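Local coordinates for protein neurotoxin (Clostridium botulinum, PDB 1ZB7) that acts as the zinc endopeptidase light chain of botulinum neurotoxin type G, cleaving the synaptobrevins VAMP1, VAMP2 and VAMP3 after translocation into the host cytosol, at residues Ala292-Asn295 with Phe296-Ala300; Asp342-Asp345 with Lys346-Ala350; Gln393-Phe397 with Asn398-Lys402; Glu422-Leu425 with Glu426-Val429. All coordinates share one frame; numbering follows the deposited sequence.

All four interactions are local and follow one another along the chain without nesting or crossing. Interaction 1 lies within helix 282-303 and interaction 2 within helix 341-354. These two helices pack together, so the first two interactions touch: Phe296 CD2 is 3.6 Å from Phe344 CD1, and Ala292 CB is 3.6 Å from Tyr348 CE1. Interaction 3 forms a compact turn in the loop that runs from strand 377-381 to strand 421-422. Interaction 4 reverses the chain between strand 421-422 and strand 428-436, linking one antiparallel sheet to another. The centres of interactions 1 and 4 are about 47 Å apart, on opposite sides of the chain's centre.

Interaction 1 of 4, residues Ala292-Asn295 with Phe296-Ala300; sequences ALQN and FQDIA
The phenyl ring of Phe296 has the carbonyl carbon of Asn295 at its edge, near its plane, while Ala292 O approaches obliquely, 3.4 Å from Phe296 CD1. The same ring forms edge-to-face pairs with Tyr327 and with Phe344 of helix 341-354. A second pair of flat groups lies on the more exposed side, where the amide of Gln294 and the carboxylate of Asp298 have planes only 29° apart. Gln294 NE2 is 2.6 Å from Asp298 OD1, but the bond is bent to 128° at the hydrogen and counts as weak despite its shortness. The Gln294 chain first runs away from its backbone N and then folds at its second torsion (chi2 50°), which swings the amide along the helix toward Asp298. Beneath this link Asp298 N donates to Gln294 O over 2.8 Å, joining the two residues through backbone and side chain alike. Alongside, the end of the Gln297 side chain crosses that of Leu293, with Gln297 CD 4.0 Å from Leu293 CG, and Gln297 CG rests 3.4 Å from Leu293 O. Gln297 N donates to that same carbonyl oxygen at 2.9 Å. Asn295 turns its polar end out of the segment, with ND2 donating to Ser184 O and so tying the helix to a loop. The backbone bonds between residues four apart are those of an alpha-helix, and helix 282-303 is amphipathic here: Ala292 and Phe296 face helix 341-354, while Gln294 and Asp298 lie on the more exposed side.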
loop_
_atom_site.group_PDB
_atom_site.type_symbol
_atom_site.label_atom_id
_atom_site.label_comp_id
_atom_site.label_asym_id
_atom_site.label_seq_id
_atom_site.Cartn_x
_atom_site.Cartn_y
_atom_site.Cartn_z
ATOM N N ALA A 292 -13.798 -2.492 -20.254
ATOM C CA ALA A 292 -14.473 -1.259 -20.562
ATOM C C ALA A 292 -14.894 -1.249 -22.077
ATOM O O ALA A 292 -16.004 -0.846 -22.437
ATOM C CB ALA A 292 -13.556 -0.101 -20.223
ATOM N N LEU A 293 -14.017 -1.751 -22.944
ATOM C CA LEU A 293 -14.266 -1.764 -24.355
ATOM C C LEU A 293 -15.472 -2.659 -24.658
ATOM O O LEU A 293 -16.411 -2.213 -25.275
ATOM C CB LEU A 293 -13.022 -2.192 -25.119
ATOM C CG LEU A 293 -13.161 -2.395 -26.620
ATOM C CD1 LEU A 293 -13.524 -1.145 -27.309
ATOM C CD2 LEU A 293 -11.855 -2.991 -27.145
ATOM N N GLN A 294 -15.462 -3.869 -24.127
ATOM C CA GLN A 294 -16.558 -4.798 -24.225
ATOM C C GLN A 294 -17.871 -4.192 -23.666
ATOM O O GLN A 294 -18.923 -4.347 -24.258
ATOM C CB GLN A 294 -16.183 -6.138 -23.526
ATOM C CG GLN A 294 -17.164 -7.314 -23.713
ATOM C CD GLN A 294 -17.544 -7.576 -25.199
ATOM O OE1 GLN A 294 -16.763 -8.205 -25.920
ATOM N NE2 GLN A 294 -18.739 -7.126 -25.645
ATOM N N ASN A 295 -17.791 -3.502 -22.541
ATOM C CA ASN A 295 -18.949 -2.779 -22.016
ATOM C C ASN A 295 -19.519 -1.766 -23.082
ATOM O O ASN A 295 -20.711 -1.682 -23.294
ATOM C CB ASN A 295 -18.600 -2.019 -20.695
ATOM C CG ASN A 295 -18.478 -2.895 -19.507
ATOM O OD1 ASN A 295 -18.759 -4.042 -19.576
ATOM N ND2 ASN A 295 -18.038 -2.332 -18.368
ATOM N N PHE A 296 -18.658 -0.968 -23.696
ATOM C CA PHE A 296 -19.124 -0.025 -24.723
ATOM C C PHE A 296 -19.744 -0.772 -25.905
ATOM O O PHE A 296 -20.816 -0.358 -26.399
ATOM C CB PHE A 296 -17.987 0.892 -25.181
ATOM C CG PHE A 296 -17.711 2.092 -24.280
ATOM C CD1 PHE A 296 -17.817 2.026 -22.890
ATOM C CD2 PHE A 296 -17.270 3.254 -24.830
ATOM C CE1 PHE A 296 -17.503 3.124 -22.068
ATOM C CE2 PHE A 296 -16.960 4.376 -23.989
ATOM C CZ PHE A 296 -17.075 4.271 -22.625
ATOM N N GLN A 297 -19.064 -1.846 -26.392
ATOM C CA GLN A 297 -19.609 -2.656 -27.463
ATOM C C GLN A 297 -20.996 -3.240 -27.093
ATOM O O GLN A 297 -21.910 -3.225 -27.891
ATOM C CB GLN A 297 -18.647 -3.763 -27.922
ATOM C CG GLN A 297 -17.286 -3.167 -28.428
ATOM C CD GLN A 297 -16.146 -4.220 -28.606
ATOM O OE1 GLN A 297 -16.076 -5.236 -27.865
ATOM N NE2 GLN A 297 -15.262 -3.974 -29.592
ATOM N N ASP A 298 -21.159 -3.710 -25.864
ATOM C CA ASP A 298 -22.460 -4.175 -25.416
ATOM C C ASP A 298 -23.548 -3.114 -25.538
ATOM O O ASP A 298 -24.705 -3.430 -25.916
ATOM C CB ASP A 298 -22.406 -4.746 -23.996
ATOM C CG ASP A 298 -21.509 -6.034 -23.878
ATOM O OD1 ASP A 298 -21.203 -6.768 -24.830
ATOM O OD2 ASP A 298 -21.081 -6.301 -22.759
ATOM N N ILE A 299 -23.198 -1.875 -25.214
ATOM C CA ILE A 299 -24.135 -0.750 -25.310
ATOM C C ILE A 299 -24.446 -0.456 -26.773
ATOM O O ILE A 299 -25.614 -0.305 -27.130
ATOM C CB ILE A 299 -23.666 0.506 -24.554
ATOM C CG1 ILE A 299 -23.591 0.178 -23.044
ATOM C CG2 ILE A 299 -24.554 1.729 -24.874
ATOM C CD1 ILE A 299 -24.855 -0.441 -22.437
ATOM N N ALA A 300 -23.401 -0.413 -27.598
ATOM C CA ALA A 300 -23.609 -0.246 -29.045
ATOM C C ALA A 300 -24.492 -1.386 -29.614
ATOM O O ALA A 300 -25.448 -1.075 -30.318
ATOM C CB ALA A 300 -22.249 -0.087 -29.841
#

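Interaction 2 of 4, residues Asp342-Asp345 with Lys346-Ala350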
loop_
_atom_site.group_PDB
_atom_site.type_symbol
_atom_site.label_atom_id
_atom_site.label_comp_id
_atom_site.label_asym_id
_atom_site.label_seq_id
_atom_site.Cartn_x
_atom_site.Cartn_y
_atom_site.Cartn_z
ATOM N N ASP A 342 -9.851 4.079 -32.022
ATOM C CA ASP A 342 -9.202 5.346 -31.666
ATOM C C ASP A 342 -10.077 6.246 -30.798
ATOM O O ASP A 342 -9.601 6.885 -29.853
ATOM C CB ASP A 342 -8.782 6.108 -32.930
ATOM C CG ASP A 342 -7.632 5.397 -33.668
ATOM O OD1 ASP A 342 -6.699 4.995 -32.957
ATOM O OD2 ASP A 342 -7.661 5.240 -34.939
ATOM N N LYS A 343 -11.366 6.257 -31.086
ATOM C CA LYS A 343 -12.257 7.073 -30.309
ATOM C C LYS A 343 -12.415 6.533 -28.890
ATOM O O LYS A 343 -12.550 7.309 -27.966
ATOM C CB LYS A 343 -13.609 7.216 -31.010
ATOM C CG LYS A 343 -13.565 8.138 -32.200
ATOM C CD LYS A 343 -14.857 8.039 -32.971
ATOM C CE LYS A 343 -14.991 9.163 -33.936
ATOM N NZ LYS A 343 -15.773 10.258 -33.231
ATOM N N PHE A 344 -12.437 5.208 -28.741
ATOM C CA PHE A 344 -12.569 4.589 -27.439
ATOM C C PHE A 344 -11.314 4.894 -26.629
ATOM O O PHE A 344 -11.377 5.263 -25.451
ATOM C CB PHE A 344 -12.805 3.070 -27.551
ATOM C CG PHE A 344 -12.733 2.378 -26.243
ATOM C CD1 PHE A 344 -13.831 2.400 -25.364
ATOM C CD2 PHE A 344 -11.545 1.811 -25.814
ATOM C CE1 PHE A 344 -13.747 1.837 -24.081
ATOM C CE2 PHE A 344 -11.453 1.232 -24.541
ATOM C CZ PHE A 344 -12.571 1.253 -23.677
ATOM N N ASP A 345 -10.168 4.682 -27.275
ATOM C CA ASP A 345 -8.845 4.865 -26.642
ATOM C C ASP A 345 -8.679 6.268 -26.075
ATOM O O ASP A 345 -8.263 6.457 -24.934
ATOM C CB ASP A 345 -7.754 4.558 -27.681
ATOM C CG ASP A 345 -6.411 4.354 -27.067
ATOM O OD1 ASP A 345 -6.128 3.221 -26.582
ATOM O OD2 ASP A 345 -5.630 5.344 -27.063
ATOM N N LYS A 346 -9.030 7.264 -26.874
ATOM C CA LYS A 346 -8.930 8.650 -26.426
ATOM C C LYS A 346 -9.908 8.986 -25.256
ATOM O O LYS A 346 -9.542 9.748 -24.344
ATOM C CB LYS A 346 -9.095 9.620 -27.633
ATOM C CG LYS A 346 -9.426 11.105 -27.181
ATOM C CD LYS A 346 -9.233 12.251 -28.264
ATOM C CE LYS A 346 -7.983 13.194 -27.944
ATOM N NZ LYS A 346 -6.701 12.704 -28.676
ATOM N N LEU A 347 -11.149 8.478 -25.320
ATOM C CA LEU A 347 -12.155 8.682 -24.286
ATOM C C LEU A 347 -11.795 7.889 -22.994
ATOM O O LEU A 347 -11.850 8.400 -21.913
ATOM C CB LEU A 347 -13.518 8.257 -24.769
ATOM C CG LEU A 347 -14.726 8.412 -23.801
ATOM C CD1 LEU A 347 -14.901 9.951 -23.272
ATOM C CD2 LEU A 347 -16.001 7.932 -24.438
ATOM N N TYR A 348 -11.367 6.651 -23.134
ATOM C CA TYR A 348 -10.966 5.868 -22.012
ATOM C C TYR A 348 -9.856 6.562 -21.208
ATOM O O TYR A 348 -9.924 6.627 -19.966
ATOM C CB TYR A 348 -10.520 4.448 -22.434
ATOM C CG TYR A 348 -10.136 3.577 -21.271
ATOM C CD1 TYR A 348 -11.110 2.884 -20.528
ATOM C CD2 TYR A 348 -8.802 3.457 -20.895
ATOM C CE1 TYR A 348 -10.740 2.060 -19.499
ATOM C CE2 TYR A 348 -8.402 2.631 -19.848
ATOM C CZ TYR A 348 -9.353 1.964 -19.134
ATOM O OH TYR A 348 -8.919 1.188 -18.073
ATOM N N LYS A 349 -8.849 7.047 -21.929
ATOM C CA LYS A 349 -7.697 7.641 -21.309
ATOM C C LYS A 349 -8.056 8.910 -20.632
ATOM O O LYS A 349 -7.502 9.198 -19.590
ATOM C CB LYS A 349 -6.605 7.894 -22.333
ATOM C CG LYS A 349 -5.919 6.599 -22.735
ATOM C CD LYS A 349 -5.103 6.797 -23.981
ATOM C CE LYS A 349 -4.067 5.723 -24.100
ATOM N NZ LYS A 349 -3.330 5.959 -25.352
ATOM N N ALA A 350 -8.968 9.672 -21.220
ATOM C CA ALA A 350 -9.415 10.889 -20.572
ATOM C C ALA A 350 -10.068 10.589 -19.212
ATOM O O ALA A 350 -9.727 11.220 -18.214
ATOM C CB ALA A 350 -10.389 11.655 -21.476
#
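Lys349 reaches back one helical turn along Asp345, and almost every atom of its chain meets that residue. CB lies beside the backbone oxygen of Asp345, and Lys349 CG comes closer to it, 3.2 Å from Asp345 O. At CD the chain passes from carbonyl to carboxylate, since Lys349 CD is 3.4 Å from Asp345 OD2 as well as near the backbone oxygen. CE continues along OD2, and at the tip Lys349 NZ forms a salt bridge with Asp345 OD2 at 2.9 Å, approaching on the syn side 17° out of the carboxylate plane. The lysine is extended beyond CG, and Asp345 has CG anti to its own N (chi1 -165°), which turns the carboxylate toward the following turn. Its other oxygen, OD1, is hydrogen-bonded to the hydroxyl of Tyr289.

On another side of the helix Phe344 and Tyr348 point the same way. Tyr348 CB lies over one face of the Phe344 ring in a CH-pi contact, 4.2 Å from the centroid, and Phe344 CZ is 3.8 Å from Tyr348 CD1. The two rings are nearly parallel but slid apart, with centroids 5.7 Å from each other and little overlap.

With one carboxylate oxygen held by an ammonium and the other by a phenol, Asp345 has both oxygens engaged, which restrains its rotation and probably favours the ionised form.

Interaction 3 of 4, residues Gln393-Phe397 with Asn398-Lys402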
loop_
_atom_site.group_PDB
_atom_site.type_symbol
_atom_site.label_atom_id
_atom_site.label_comp_id
_atom_site.label_asym_id
_atom_site.label_seq_id
_atom_site.Cartn_x
_atom_site.Cartn_y
_atom_site.Cartn_z
ATOM N N GLN A 393 -13.068 30.981 -4.100
ATOM C CA GLN A 393 -13.289 30.242 -5.304
ATOM C C GLN A 393 -12.034 30.016 -6.122
ATOM O O GLN A 393 -11.745 28.876 -6.564
ATOM C CB GLN A 393 -14.312 30.982 -6.161
ATOM C CG GLN A 393 -15.713 30.685 -5.723
ATOM C CD GLN A 393 -16.793 31.321 -6.640
ATOM O OE1 GLN A 393 -16.600 31.493 -7.919
ATOM N NE2 GLN A 393 -17.959 31.617 -5.986
ATOM N N ASN A 394 -11.298 31.107 -6.336
ATOM C CA ASN A 394 -10.190 31.060 -7.255
ATOM C C ASN A 394 -8.914 30.486 -6.692
ATOM O O ASN A 394 -8.156 29.883 -7.453
ATOM C CB ASN A 394 -9.944 32.462 -7.851
ATOM C CG ASN A 394 -11.011 32.820 -8.886
ATOM O OD1 ASN A 394 -11.827 31.958 -9.320
ATOM N ND2 ASN A 394 -11.054 34.076 -9.238
ATOM N N GLU A 395 -8.659 30.690 -5.393
ATOM C CA GLU A 395 -7.400 30.233 -4.746
ATOM C C GLU A 395 -7.574 29.205 -3.618
ATOM O O GLU A 395 -6.587 28.735 -3.079
ATOM C CB GLU A 395 -6.641 31.441 -4.193
ATOM C CG GLU A 395 -6.171 32.420 -5.287
ATOM C CD GLU A 395 -5.257 33.461 -4.751
ATOM O OE1 GLU A 395 -5.873 34.383 -4.130
ATOM O OE2 GLU A 395 -3.960 33.349 -4.872
ATOM N N GLY A 396 -8.813 28.872 -3.241
ATOM C CA GLY A 396 -9.089 28.128 -1.984
ATOM C C GLY A 396 -8.481 28.766 -0.770
ATOM O O GLY A 396 -8.646 29.946 -0.561
ATOM N N PHE A 397 -7.674 28.011 -0.003
ATOM C CA PHE A 397 -7.022 28.509 1.224
ATOM C C PHE A 397 -5.723 29.223 0.905
ATOM O O PHE A 397 -5.214 29.988 1.730
ATOM C CB PHE A 397 -6.653 27.350 2.207
ATOM C CG PHE A 397 -7.839 26.619 2.820
ATOM C CD1 PHE A 397 -8.632 27.225 3.771
ATOM C CD2 PHE A 397 -8.129 25.294 2.449
ATOM C CE1 PHE A 397 -9.716 26.528 4.340
ATOM C CE2 PHE A 397 -9.205 24.606 3.027
ATOM C CZ PHE A 397 -9.982 25.241 3.977
ATOM N N ASN A 398 -5.197 28.974 -0.280
ATOM C CA ASN A 398 -3.822 29.336 -0.622
ATOM C C ASN A 398 -3.770 30.755 -1.285
ATOM O O ASN A 398 -3.357 30.922 -2.423
ATOM C CB ASN A 398 -3.173 28.273 -1.537
ATOM C CG ASN A 398 -3.040 26.881 -0.858
ATOM O OD1 ASN A 398 -2.821 26.827 0.301
ATOM N ND2 ASN A 398 -3.112 25.778 -1.631
ATOM N N ILE A 399 -4.232 31.734 -0.535
ATOM C CA ILE A 399 -4.496 33.117 -1.039
ATOM C C ILE A 399 -3.192 33.947 -1.104
ATOM O O ILE A 399 -2.503 34.158 -0.090
ATOM C CB ILE A 399 -5.494 33.790 -0.123
ATOM C CG1 ILE A 399 -6.824 32.956 -0.136
ATOM C CG2 ILE A 399 -5.768 35.228 -0.558
ATOM C CD1 ILE A 399 -7.684 33.231 1.081
ATOM N N ALA A 400 -2.790 34.283 -2.329
ATOM C CA ALA A 400 -1.477 34.993 -2.527
ATOM C C ALA A 400 -1.389 36.307 -1.739
ATOM O O ALA A 400 -0.306 36.636 -1.164
ATOM C CB ALA A 400 -1.197 35.215 -4.006
ATOM N N SER A 401 -2.515 37.015 -1.606
ATOM C CA SER A 401 -2.464 38.344 -0.913
ATOM C C SER A 401 -2.187 38.174 0.583
ATOM O O SER A 401 -1.773 39.156 1.285
ATOM C CB SER A 401 -3.732 39.204 -1.122
ATOM O OG SER A 401 -4.902 38.537 -0.663
ATOM N N LYS A 402 -2.387 36.957 1.110
ATOM C CA LYS A 402 -2.025 36.763 2.534
ATOM C C LYS A 402 -0.730 36.007 2.701
ATOM O O LYS A 402 -0.400 35.583 3.806
ATOM C CB LYS A 402 -3.151 36.093 3.303
ATOM C CG LYS A 402 -4.544 36.642 3.031
ATOM C CD LYS A 402 -5.564 35.800 3.804
ATOM C CE LYS A 402 -5.292 35.779 5.323
ATOM N NZ LYS A 402 -6.510 35.456 6.175
HETATM O O HOH W 1 -5.397 26.317 -3.699
HETATM O O HOH W 2 -4.545 36.725 -3.688
#
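Glu395 has CG beside its backbone N (chi1 -64°) and an extended second torsion (chi2 -171°), which together carry its carboxylate across the turn to Ala400. There Glu395 OE2 accepts from Ala400 N at 3.0 Å, met on the syn side but well out of the carboxylate plane, and the same oxygen lies close to the methyl of Ala400. Glu395 OE1 runs past Ile399, 3.7 Å from Ile399 CG2. A water donates to Glu395 OE1 at 2.7 Å and accepts from Ser401 N. The carboxylate therefore serves two successive amides at the start of the short 3-10 segment 400-401, one directly and one through water.

Residues Glu395 to Asn398 form a type II' beta turn, in which Gly396 takes a positive phi of 53° that favours glycine. Asn398 N closes it onto Glu395 O at 3.1 Å. An inverse gamma turn centred on Asn398 overlaps its end, where Ile399 N donates to Phe397 O at 3.0 Å in a weak bond. A second water donates to Glu395 O at 2.8 Å and accepts weakly from Asn398 ND2, whose stronger partner is Gly365 O. Ile399 CG1 packs 3.5 Å from Gly396 O.

These two overlapping turns lie in the loop between strands 377-381 and 421-422. Arg98 of helix 82-99 bonds to Gln393 O, and the Phe397 ring stands edge-to-face with Phe221 at the end of strand 215-221.

Interaction 4 of 4, residues Glu422-Leu425 with Glu426-Val429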
loop_
_atom_site.group_PDB
_atom_site.type_symbol
_atom_site.label_atom_id
_atom_site.label_comp_id
_atom_site.label_asym_id
_atom_site.label_seq_id
_atom_site.Cartn_x
_atom_site.Cartn_y
_atom_site.Cartn_z
ATOM N N GLU A 422 -9.589 21.948 15.793
ATOM C CA GLU A 422 -9.357 20.542 16.096
ATOM C C GLU A 422 -10.697 19.977 16.586
ATOM O O GLU A 422 -11.531 20.723 17.048
ATOM C CB GLU A 422 -8.316 20.292 17.176
ATOM C CG GLU A 422 -6.864 20.628 16.816
ATOM C CD GLU A 422 -6.187 19.741 15.763
ATOM O OE1 GLU A 422 -6.529 18.560 15.497
ATOM O OE2 GLU A 422 -5.196 20.236 15.226
ATOM N N ILE A 423 -10.908 18.668 16.397
ATOM C CA ILE A 423 -12.179 17.975 16.817
ATOM C C ILE A 423 -11.964 17.315 18.198
ATOM O O ILE A 423 -10.985 16.642 18.399
ATOM C CB ILE A 423 -12.615 16.983 15.737
ATOM C CG1 ILE A 423 -13.029 17.732 14.471
ATOM C CG2 ILE A 423 -13.785 16.083 16.199
ATOM C CD1 ILE A 423 -13.048 16.802 13.207
ATOM N N SER A 424 -12.809 17.585 19.189
ATOM C CA SER A 424 -12.709 16.917 20.509
ATOM C C SER A 424 -13.007 15.430 20.493
ATOM O O SER A 424 -13.665 14.887 19.580
ATOM C CB SER A 424 -13.644 17.578 21.543
ATOM O OG SER A 424 -14.999 17.504 21.173
ATOM N N LEU A 425 -12.581 14.801 21.578
ATOM C CA LEU A 425 -12.852 13.413 21.879
ATOM C C LEU A 425 -14.294 13.071 22.146
ATOM O O LEU A 425 -14.700 11.901 22.064
ATOM C CB LEU A 425 -12.013 12.990 23.104
ATOM C CG LEU A 425 -10.560 12.627 22.771
ATOM C CD1 LEU A 425 -9.905 12.091 24.063
ATOM C CD2 LEU A 425 -10.437 11.611 21.590
ATOM N N GLU A 426 -15.096 14.069 22.463
ATOM C CA GLU A 426 -16.571 13.897 22.412
ATOM C C GLU A 426 -17.217 13.538 21.102
ATOM O O GLU A 426 -18.297 12.932 21.106
ATOM C CB GLU A 426 -17.266 15.081 23.040
ATOM C CG GLU A 426 -17.072 15.021 24.490
ATOM C CD GLU A 426 -17.531 16.308 25.249
ATOM O OE1 GLU A 426 -18.275 17.110 24.637
ATOM O OE2 GLU A 426 -17.205 16.461 26.440
ATOM N N HIS A 427 -16.536 13.908 20.022
ATOM C CA HIS A 427 -16.916 13.599 18.629
ATOM C C HIS A 427 -16.144 12.418 17.980
ATOM O O HIS A 427 -16.559 11.908 17.005
ATOM C CB HIS A 427 -16.648 14.826 17.724
ATOM C CG HIS A 427 -17.416 16.067 18.073
ATOM N ND1 HIS A 427 -16.992 16.965 19.033
ATOM C CD2 HIS A 427 -18.562 16.582 17.559
ATOM C CE1 HIS A 427 -17.857 17.964 19.114
ATOM N NE2 HIS A 427 -18.806 17.768 18.219
ATOM N N LEU A 428 -14.978 12.033 18.505
ATOM C CA LEU A 428 -14.009 11.305 17.695
ATOM C C LEU A 428 -13.908 9.891 18.234
ATOM O O LEU A 428 -13.658 9.760 19.362
ATOM C CB LEU A 428 -12.666 12.035 17.672
ATOM C CG LEU A 428 -11.907 11.962 16.307
ATOM C CD1 LEU A 428 -12.653 12.394 15.139
ATOM C CD2 LEU A 428 -10.664 12.808 16.396
ATOM N N VAL A 429 -14.336 8.871 17.458
ATOM C CA VAL A 429 -14.223 7.466 17.889
ATOM C C VAL A 429 -12.954 6.880 17.249
ATOM O O VAL A 429 -12.741 6.995 16.036
ATOM C CB VAL A 429 -15.448 6.602 17.485
ATOM C CG1 VAL A 429 -15.344 5.181 18.160
ATOM C CG2 VAL A 429 -16.739 7.285 17.901
HETATM O O HOH W 3 -13.810 9.132 22.062
#
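A beta turn spanning Ser424 to His427 leads into strand 428-436, and its first and last residues are joined twice. His427 N donates to Ser424 O at 3.1 Å. Beside it Ser424 OG and His427 ND1 share a hydrogen bond of 3.0 Å in which either may be the donor. The serine hydroxyl lies between its own N and carbonyl carbon (chi1 61°), which brings it to the edge of the imidazole near the ring plane, and this second bond restrains rotation of the ring. Both central residues, Leu425 and Glu426, have helical backbone angles, and the turn carries the chain from strand 421-422, at the edge of a four-stranded sheet, to strand 428-436, which pairs with strand 69-73. Just before the turn, Ile423 crosses His427 and Leu428 at about right angles. Its CG2 methyl does the touching: Ile423 CG2 is 3.5 Å from His427 CB and 4.0 Å from Leu428 CD1. Ile423 and Leu428 both also pack on Tyr73 of strand 69-73. One water donates to Leu425 O at 2.9 Å and to Leu428 O at 2.8 Å, bridging the two carbonyls where the strand begins.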